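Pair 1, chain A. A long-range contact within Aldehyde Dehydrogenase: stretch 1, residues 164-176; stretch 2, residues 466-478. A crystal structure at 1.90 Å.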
# COMPACT_ATOMS: atom_id res chain seq x y z
N SER A 164 19.53 15.97 5.39
CA SER A 164 18.32 15.25 5.78
C SER A 164 17.61 14.63 4.58
O SER A 164 17.18 13.48 4.65
CB SER A 164 17.38 16.15 6.57
OG SER A 164 16.76 17.14 5.74
N TRP A 165 17.48 15.36 3.48
CA TRP A 165 16.77 14.80 2.32
C TRP A 165 17.44 13.53 1.77
O TRP A 165 16.78 12.58 1.36
CB TRP A 165 16.69 15.83 1.20
CG TRP A 165 15.77 16.97 1.44
CD1 TRP A 165 15.26 17.42 2.64
CD2 TRP A 165 15.26 17.84 0.44
NE1 TRP A 165 14.46 18.52 2.43
CE2 TRP A 165 14.44 18.80 1.09
CE3 TRP A 165 15.36 17.87 -0.96
CZ2 TRP A 165 13.73 19.78 0.38
CZ3 TRP A 165 14.67 18.87 -1.67
CH2 TRP A 165 13.87 19.80 -0.99
N LYS A 166 18.76 13.56 1.75
CA LYS A 166 19.58 12.44 1.30
C LYS A 166 19.70 11.31 2.31
O LYS A 166 19.39 10.14 2.01
CB LYS A 166 20.97 12.94 1.01
CG LYS A 166 21.05 13.87 -0.16
CD LYS A 166 20.81 13.13 -1.44
CE LYS A 166 19.87 13.92 -2.28
NZ LYS A 166 19.42 13.11 -3.45
N MET A 167 20.17 11.65 3.50
CA MET A 167 20.54 10.64 4.46
C MET A 167 19.36 10.08 5.22
O MET A 167 19.43 8.93 5.65
CB MET A 167 21.61 11.15 5.42
CG MET A 167 22.90 11.48 4.68
SD MET A 167 24.35 11.58 5.76
CE MET A 167 24.14 13.25 6.42
N GLY A 168 18.30 10.85 5.38
CA GLY A 168 17.10 10.33 6.06
C GLY A 168 16.60 9.00 5.50
O GLY A 168 16.59 8.00 6.21
N PRO A 169 16.20 8.97 4.22
CA PRO A 169 15.71 7.72 3.70
C PRO A 169 16.79 6.66 3.57
O PRO A 169 16.50 5.50 3.82
CB PRO A 169 15.11 8.10 2.33
CG PRO A 169 15.73 9.38 1.95
CD PRO A 169 16.01 10.08 3.26
N ALA A 170 17.99 7.04 3.16
CA ALA A 170 19.05 6.04 2.94
C ALA A 170 19.32 5.26 4.22
O ALA A 170 19.41 4.02 4.19
CB ALA A 170 20.32 6.72 2.45
N LEU A 171 19.41 6.00 5.33
CA LEU A 171 19.77 5.43 6.62
C LEU A 171 18.61 4.67 7.20
O LEU A 171 18.78 3.55 7.69
CB LEU A 171 20.21 6.53 7.59
CG LEU A 171 21.57 7.13 7.27
CD1 LEU A 171 21.85 8.34 8.17
CD2 LEU A 171 22.67 6.08 7.41
N ALA A 172 17.42 5.26 7.10
CA ALA A 172 16.21 4.61 7.60
C ALA A 172 16.04 3.25 6.96
O ALA A 172 15.71 2.28 7.65
CB ALA A 172 14.99 5.46 7.32
N ALA A 173 16.33 3.17 5.67
CA ALA A 173 16.17 1.93 4.91
C ALA A 173 17.25 0.89 5.15
O ALA A 173 17.11 -0.22 4.66
CB ALA A 173 16.10 2.24 3.43
N GLY A 174 18.27 1.21 5.95
CA GLY A 174 19.32 0.27 6.25
C GLY A 174 20.58 0.31 5.38
O GLY A 174 21.38 -0.61 5.45
N ASN A 175 20.76 1.36 4.59
CA ASN A 175 21.99 1.53 3.81
C ASN A 175 23.02 2.25 4.64
O ASN A 175 22.68 2.96 5.58
CB ASN A 175 21.73 2.36 2.57
CG ASN A 175 20.68 1.76 1.68
OD1 ASN A 175 20.97 0.83 0.93
ND2 ASN A 175 19.44 2.27 1.76
N THR A 176 24.29 2.10 4.27
CA THR A 176 25.33 2.96 4.84
C THR A 176 25.67 3.97 3.76
O THR A 176 25.33 3.79 2.58
CB THR A 176 26.56 2.18 5.30
OG1 THR A 176 27.03 1.36 4.22
CG2 THR A 176 26.22 1.35 6.49
N ARG A 466 12.84 10.02 -6.67
CA ARG A 466 12.15 10.98 -5.81
C ARG A 466 12.80 11.05 -4.43
O ARG A 466 13.16 10.01 -3.84
CB ARG A 466 10.68 10.60 -5.67
CG ARG A 466 9.88 10.73 -6.95
CD ARG A 466 9.65 12.21 -7.28
NE ARG A 466 8.88 12.45 -8.49
CZ ARG A 466 9.35 12.45 -9.73
NH1 ARG A 466 10.62 12.22 -9.98
NH2 ARG A 466 8.52 12.72 -10.75
N GLU A 467 12.91 12.28 -3.93
CA GLU A 467 13.16 12.51 -2.52
C GLU A 467 11.82 12.41 -1.81
O GLU A 467 10.80 12.59 -2.44
CB GLU A 467 13.74 13.91 -2.23
CG GLU A 467 14.64 14.58 -3.27
CD GLU A 467 16.10 14.29 -3.14
OE1 GLU A 467 16.51 13.70 -2.14
OE2 GLU A 467 16.84 14.68 -4.06
N MET A 468 11.87 12.13 -0.51
CA MET A 468 10.73 12.16 0.40
C MET A 468 9.83 10.92 0.33
O MET A 468 9.73 10.20 -0.67
CB MET A 468 9.88 13.42 0.19
CG MET A 468 10.65 14.73 0.10
SD MET A 468 11.77 14.98 1.48
CE MET A 468 11.99 16.73 1.32
N GLY A 469 9.17 10.66 1.44
CA GLY A 469 8.06 9.74 1.47
C GLY A 469 8.40 8.28 1.31
O GLY A 469 9.56 7.88 1.35
N PHE A 470 7.36 7.49 1.12
CA PHE A 470 7.52 6.10 0.74
C PHE A 470 8.27 5.94 -0.58
O PHE A 470 8.93 4.95 -0.81
CB PHE A 470 6.17 5.40 0.66
CG PHE A 470 5.52 5.20 2.00
CD1 PHE A 470 5.91 4.15 2.81
CD2 PHE A 470 4.57 6.09 2.47
CE1 PHE A 470 5.33 3.96 4.05
CE2 PHE A 470 3.98 5.89 3.70
CZ PHE A 470 4.36 4.83 4.49
N GLU A 471 8.14 6.92 -1.45
CA GLU A 471 8.83 6.89 -2.72
C GLU A 471 10.35 6.83 -2.54
O GLU A 471 11.02 6.03 -3.22
CB GLU A 471 8.42 8.08 -3.56
CG GLU A 471 6.96 8.02 -4.01
CD GLU A 471 5.96 8.61 -2.99
OE1 GLU A 471 6.32 8.96 -1.83
OE2 GLU A 471 4.78 8.76 -3.37
N ALA A 472 10.89 7.65 -1.64
CA ALA A 472 12.33 7.63 -1.36
C ALA A 472 12.71 6.29 -0.75
O ALA A 472 13.73 5.73 -1.08
CB ALA A 472 12.70 8.76 -0.41
N MET A 473 11.88 5.77 0.16
CA MET A 473 12.17 4.44 0.76
C MET A 473 12.21 3.35 -0.29
O MET A 473 13.09 2.47 -0.23
CB MET A 473 11.13 4.07 1.81
CG MET A 473 11.12 4.98 3.00
SD MET A 473 12.68 5.08 3.87
CE MET A 473 12.77 3.46 4.63
N HIS A 474 11.30 3.40 -1.25
CA HIS A 474 11.33 2.43 -2.35
C HIS A 474 12.65 2.50 -3.15
O HIS A 474 13.26 1.47 -3.47
CB HIS A 474 10.11 2.65 -3.26
CG HIS A 474 9.94 1.61 -4.32
ND1 HIS A 474 9.22 0.46 -4.12
CD2 HIS A 474 10.39 1.56 -5.60
CE1 HIS A 474 9.21 -0.26 -5.23
NE2 HIS A 474 9.93 0.38 -6.14
N ASP A 475 13.07 3.72 -3.49
CA ASP A 475 14.26 3.96 -4.29
C ASP A 475 15.56 3.66 -3.50
O ASP A 475 16.64 3.63 -4.10
CB ASP A 475 14.35 5.44 -4.75
CG ASP A 475 13.30 5.85 -5.77
OD1 ASP A 475 12.63 4.98 -6.39
OD2 ASP A 475 13.21 7.10 -5.98
N TYR A 476 15.47 3.53 -2.18
CA TYR A 476 16.62 3.11 -1.35
C TYR A 476 16.57 1.66 -0.87
O TYR A 476 17.37 1.25 -0.02
CB TYR A 476 16.84 4.10 -0.17
CG TYR A 476 17.66 5.27 -0.63
CD1 TYR A 476 19.01 5.10 -0.91
CD2 TYR A 476 17.10 6.53 -0.85
CE1 TYR A 476 19.79 6.15 -1.36
CE2 TYR A 476 17.88 7.59 -1.30
CZ TYR A 476 19.24 7.37 -1.54
OH TYR A 476 20.07 8.36 -2.00
N THR A 477 15.67 0.87 -1.47
CA THR A 477 15.61 -0.56 -1.18
C THR A 477 15.51 -1.35 -2.48
O THR A 477 15.37 -0.79 -3.56
CB THR A 477 14.42 -0.91 -0.25
OG1 THR A 477 13.20 -0.41 -0.84
CG2 THR A 477 14.64 -0.31 1.12
N GLU A 478 15.61 -2.67 -2.35
CA GLU A 478 15.44 -3.55 -3.49
C GLU A 478 14.53 -4.69 -3.10
O GLU A 478 14.52 -5.13 -1.95
CB GLU A 478 16.77 -4.12 -3.98
CG GLU A 478 17.43 -4.98 -2.92
CD GLU A 478 18.93 -5.18 -3.03
OE1 GLU A 478 19.63 -4.40 -3.74
OE2 GLU A 478 19.42 -6.14 -2.39
O HOH W 1 14.03 12.58 1.28
O HOH W 2 17.10 11.21 -1.01
O HOH W 3 18.86 10.50 -2.63

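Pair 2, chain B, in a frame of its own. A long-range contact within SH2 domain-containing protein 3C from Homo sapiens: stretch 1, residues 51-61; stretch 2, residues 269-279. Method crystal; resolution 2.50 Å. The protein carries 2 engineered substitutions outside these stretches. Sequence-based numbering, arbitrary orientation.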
# COMPACT_ATOMS: atom_id res chain seq x y z
N ARG B 51 10.01 14.34 15.52
CA ARG B 51 8.67 14.84 15.26
C ARG B 51 8.58 15.67 13.98
O ARG B 51 7.71 15.44 13.15
CB ARG B 51 8.12 15.61 16.46
CG ARG B 51 6.73 16.18 16.21
CD ARG B 51 6.00 16.49 17.50
NE ARG B 51 5.84 15.30 18.35
CZ ARG B 51 5.58 15.34 19.65
NH1 ARG B 51 5.45 16.51 20.28
NH2 ARG B 51 5.46 14.22 20.34
N THR B 52 9.51 16.61 13.78
CA THR B 52 9.50 17.37 12.54
C THR B 52 9.92 16.50 11.33
O THR B 52 9.50 16.73 10.22
CB THR B 52 10.28 18.74 12.67
OG1 THR B 52 11.58 18.66 12.09
CG2 THR B 52 10.40 19.14 14.12
N LEU B 53 10.75 15.50 11.56
CA LEU B 53 11.02 14.54 10.50
C LEU B 53 9.68 13.94 10.08
O LEU B 53 9.40 13.80 8.89
CB LEU B 53 11.93 13.43 11.01
CG LEU B 53 13.41 13.74 10.90
CD1 LEU B 53 14.16 12.44 10.72
CD2 LEU B 53 13.70 14.71 9.73
N ALA B 54 8.85 13.62 11.07
CA ALA B 54 7.59 12.93 10.84
C ALA B 54 6.62 13.83 10.11
O ALA B 54 5.97 13.40 9.17
CB ALA B 54 6.98 12.48 12.17
N ARG B 55 6.53 15.08 10.55
CA ARG B 55 5.63 16.02 9.91
C ARG B 55 6.02 16.16 8.45
O ARG B 55 5.16 16.20 7.57
CB ARG B 55 5.67 17.36 10.60
CG ARG B 55 4.70 17.49 11.75
CD ARG B 55 4.60 18.94 12.21
NE ARG B 55 4.29 19.06 13.63
CZ ARG B 55 5.18 19.31 14.58
NH1 ARG B 55 6.45 19.50 14.26
NH2 ARG B 55 4.80 19.39 15.85
N HIS B 56 7.31 16.22 8.18
CA HIS B 56 7.75 16.40 6.81
C HIS B 56 7.38 15.25 5.86
O HIS B 56 6.89 15.53 4.76
CB HIS B 56 9.24 16.71 6.75
CG HIS B 56 9.54 18.14 7.08
ND1 HIS B 56 9.23 18.70 8.31
CD2 HIS B 56 10.06 19.13 6.33
CE1 HIS B 56 9.57 19.97 8.30
NE2 HIS B 56 10.09 20.26 7.12
N VAL B 57 7.59 13.99 6.27
CA VAL B 57 7.31 12.86 5.40
C VAL B 57 5.84 12.68 5.18
O VAL B 57 5.44 12.21 4.13
CB VAL B 57 7.71 11.49 5.97
CG1 VAL B 57 8.64 10.76 5.01
CG2 VAL B 57 8.24 11.62 7.35
N THR B 58 5.07 12.93 6.23
CA THR B 58 3.64 12.78 6.18
C THR B 58 3.11 13.70 5.10
O THR B 58 2.23 13.30 4.33
CB THR B 58 3.00 13.16 7.49
OG1 THR B 58 3.36 12.20 8.48
CG2 THR B 58 1.49 13.17 7.35
N LYS B 59 3.64 14.93 5.04
CA LYS B 59 3.18 15.91 4.06
C LYS B 59 3.39 15.35 2.66
O LYS B 59 2.47 15.33 1.83
CB LYS B 59 3.96 17.21 4.19
CG LYS B 59 3.17 18.45 3.79
CD LYS B 59 3.23 18.78 2.31
CE LYS B 59 3.66 20.26 2.07
NZ LYS B 59 2.72 21.29 2.63
N VAL B 60 4.60 14.90 2.40
CA VAL B 60 4.95 14.41 1.09
C VAL B 60 4.16 13.13 0.78
O VAL B 60 3.72 12.92 -0.34
CB VAL B 60 6.45 14.15 1.03
CG1 VAL B 60 6.84 13.56 -0.30
CG2 VAL B 60 7.20 15.49 1.27
N ASP B 61 3.99 12.29 1.80
CA ASP B 61 3.33 11.01 1.66
C ASP B 61 1.93 11.27 1.16
O ASP B 61 1.44 10.63 0.22
CB ASP B 61 3.24 10.31 3.04
CG ASP B 61 4.49 9.51 3.39
OD1 ASP B 61 5.34 9.29 2.49
OD2 ASP B 61 4.61 9.09 4.58
N ALA B 269 7.42 24.23 6.65
CA ALA B 269 8.25 23.18 6.07
C ALA B 269 9.62 23.71 5.70
O ALA B 269 9.75 24.82 5.20
CB ALA B 269 7.58 22.55 4.84
N ARG B 270 10.65 22.90 5.94
CA ARG B 270 11.97 23.21 5.43
C ARG B 270 12.16 22.50 4.10
O ARG B 270 12.35 21.29 4.06
CB ARG B 270 13.05 22.76 6.40
CG ARG B 270 12.72 22.98 7.86
CD ARG B 270 13.75 22.28 8.72
NE ARG B 270 13.90 22.90 10.03
CZ ARG B 270 15.08 23.21 10.56
NH1 ARG B 270 16.19 22.96 9.88
NH2 ARG B 270 15.14 23.78 11.76
N PRO B 271 12.10 23.26 3.01
CA PRO B 271 12.37 22.85 1.63
C PRO B 271 13.33 21.66 1.49
O PRO B 271 12.95 20.64 0.88
CB PRO B 271 12.99 24.10 1.01
CG PRO B 271 12.72 25.25 2.03
CD PRO B 271 11.78 24.69 3.06
N GLU B 272 14.54 21.77 2.03
CA GLU B 272 15.56 20.74 1.83
C GLU B 272 15.12 19.42 2.41
O GLU B 272 15.42 18.35 1.88
CB GLU B 272 16.89 21.15 2.46
CG GLU B 272 17.36 22.54 2.08
CD GLU B 272 18.82 22.76 2.44
OE1 GLU B 272 19.12 22.88 3.65
OE2 GLU B 272 19.67 22.79 1.52
N LEU B 273 14.41 19.50 3.52
CA LEU B 273 13.91 18.33 4.19
C LEU B 273 12.87 17.67 3.32
O LEU B 273 12.89 16.44 3.17
CB LEU B 273 13.32 18.73 5.54
CG LEU B 273 13.96 18.15 6.79
CD1 LEU B 273 13.01 18.38 7.95
CD2 LEU B 273 14.22 16.66 6.61
N LEU B 274 11.97 18.47 2.73
CA LEU B 274 10.99 17.91 1.79
C LEU B 274 11.73 17.23 0.66
O LEU B 274 11.41 16.09 0.30
CB LEU B 274 10.01 18.96 1.24
CG LEU B 274 9.02 19.53 2.25
CD1 LEU B 274 8.03 20.49 1.64
CD2 LEU B 274 8.27 18.42 2.91
N GLU B 275 12.75 17.88 0.11
CA GLU B 275 13.49 17.20 -0.96
C GLU B 275 13.94 15.79 -0.53
O GLU B 275 13.76 14.82 -1.30
CB GLU B 275 14.69 18.00 -1.41
CG GLU B 275 15.36 17.45 -2.64
CD GLU B 275 16.08 18.54 -3.42
OE1 GLU B 275 15.82 19.73 -3.15
OE2 GLU B 275 16.91 18.20 -4.30
N VAL B 276 14.48 15.68 0.69
CA VAL B 276 15.09 14.44 1.20
C VAL B 276 14.07 13.31 1.23
O VAL B 276 14.39 12.15 0.96
CB VAL B 276 15.69 14.67 2.62
CG1 VAL B 276 16.10 13.37 3.24
CG2 VAL B 276 16.91 15.63 2.57
N PHE B 277 12.83 13.67 1.53
CA PHE B 277 11.74 12.72 1.67
C PHE B 277 10.94 12.58 0.37
O PHE B 277 9.78 12.12 0.39
CB PHE B 277 10.82 13.17 2.80
CG PHE B 277 11.38 12.88 4.15
CD1 PHE B 277 11.81 11.59 4.47
CD2 PHE B 277 11.51 13.90 5.09
CE1 PHE B 277 12.35 11.32 5.73
CE2 PHE B 277 12.04 13.63 6.35
CZ PHE B 277 12.47 12.35 6.66
N SER B 278 11.54 12.99 -0.73
CA SER B 278 10.90 12.85 -2.02
C SER B 278 11.51 11.64 -2.75
O SER B 278 12.75 11.49 -2.77
CB SER B 278 11.04 14.13 -2.85
OG SER B 278 11.88 13.93 -3.97
N THR B 279 10.64 10.80 -3.33
CA THR B 279 11.04 9.53 -3.96
C THR B 279 11.96 9.72 -5.16
O THR B 279 12.95 8.99 -5.34
CB THR B 279 9.83 8.70 -4.41
OG1 THR B 279 9.00 8.40 -3.29
CG2 THR B 279 10.31 7.40 -5.05

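What geometry do the two contacts share? In each, a helix of the first stretch crosses a short helix of the second at -63°, with axes 8.8 Å apart at closest approach in pair 1 and 9.2 Å in pair 2. Fourteen central residues superpose with an RMSD of 0.5 Å. The first helices differ in their course: that of pair 1 is kinked at Pro169(A) and ends in a Schellman turn at Gly174(A), whereas that of pair 2 runs on through the matching Asp61(B).

What fills the place just after the short helix? An aromatic ring does so in both, Tyr476(A) matching Phe277(B), each pointing toward the partner with chi1 in the m well. A small aliphatic side chain lies over one ring face: CB of Ala170(A) is 4.0 Å from the centroid of the Tyr476(A) ring, and CG2 of Val57(B) is 4.3 Å from that of Phe277(B). The tyrosine hydroxyl adds a polar reach that phenylalanine lacks, as a water lies 2.5 Å from OH of Tyr476(A) and accepts a hydrogen bond from NZ of Lys166(A) at 2.8 Å.

How is the middle of the crossing packed? Pair 1 sets small against small, with CB of Pro169(A) 3.7 Å from CB of Ala472(A). At the same positions pair 2 has His56(B) and Leu273(B), and the leucine lays CD1 over the imidazole face, 3.5 Å from the ring centroid. The histidine also bonds at its edge: N of Arg270(B) donates to NE2 of His56(B) at 2.9 Å, while ND1 of His56(B) donates to O of Thr52(B) at 2.8 Å. Proline has no polar side-chain atom with which to do either.

How do the neighbouring positions close the contact? Met473(A) and Leu274(B) match, and the ends of both side chains come nearer the partner than their sideways CA-to-CB bonds suggest. CE of Met473(A) reaches CB of Ala173(A) at 3.7 Å; CD2 of Leu274(B) meets CG2 of the matching Val60(B) at 3.5 Å.

Where do the solutions diverge most? At Lys166(A), matched by Leu53(B), pair 1 forms a salt bridge, NZ of Lys166(A) to OE2 of Glu467(A) at 3.1 Å, while pair 2 makes an apolar contact, CD2 of Leu53(B) to CD2 of Leu273(B) at 3.7 Å. At the next position back, CE of Met468(A) sits 3.3 Å from the centroid of the five-membered ring of Trp165(A), whereas the matching Thr52(B) makes a slight contact, OG1 lying 4.4 Å from CD1 of Leu273(B).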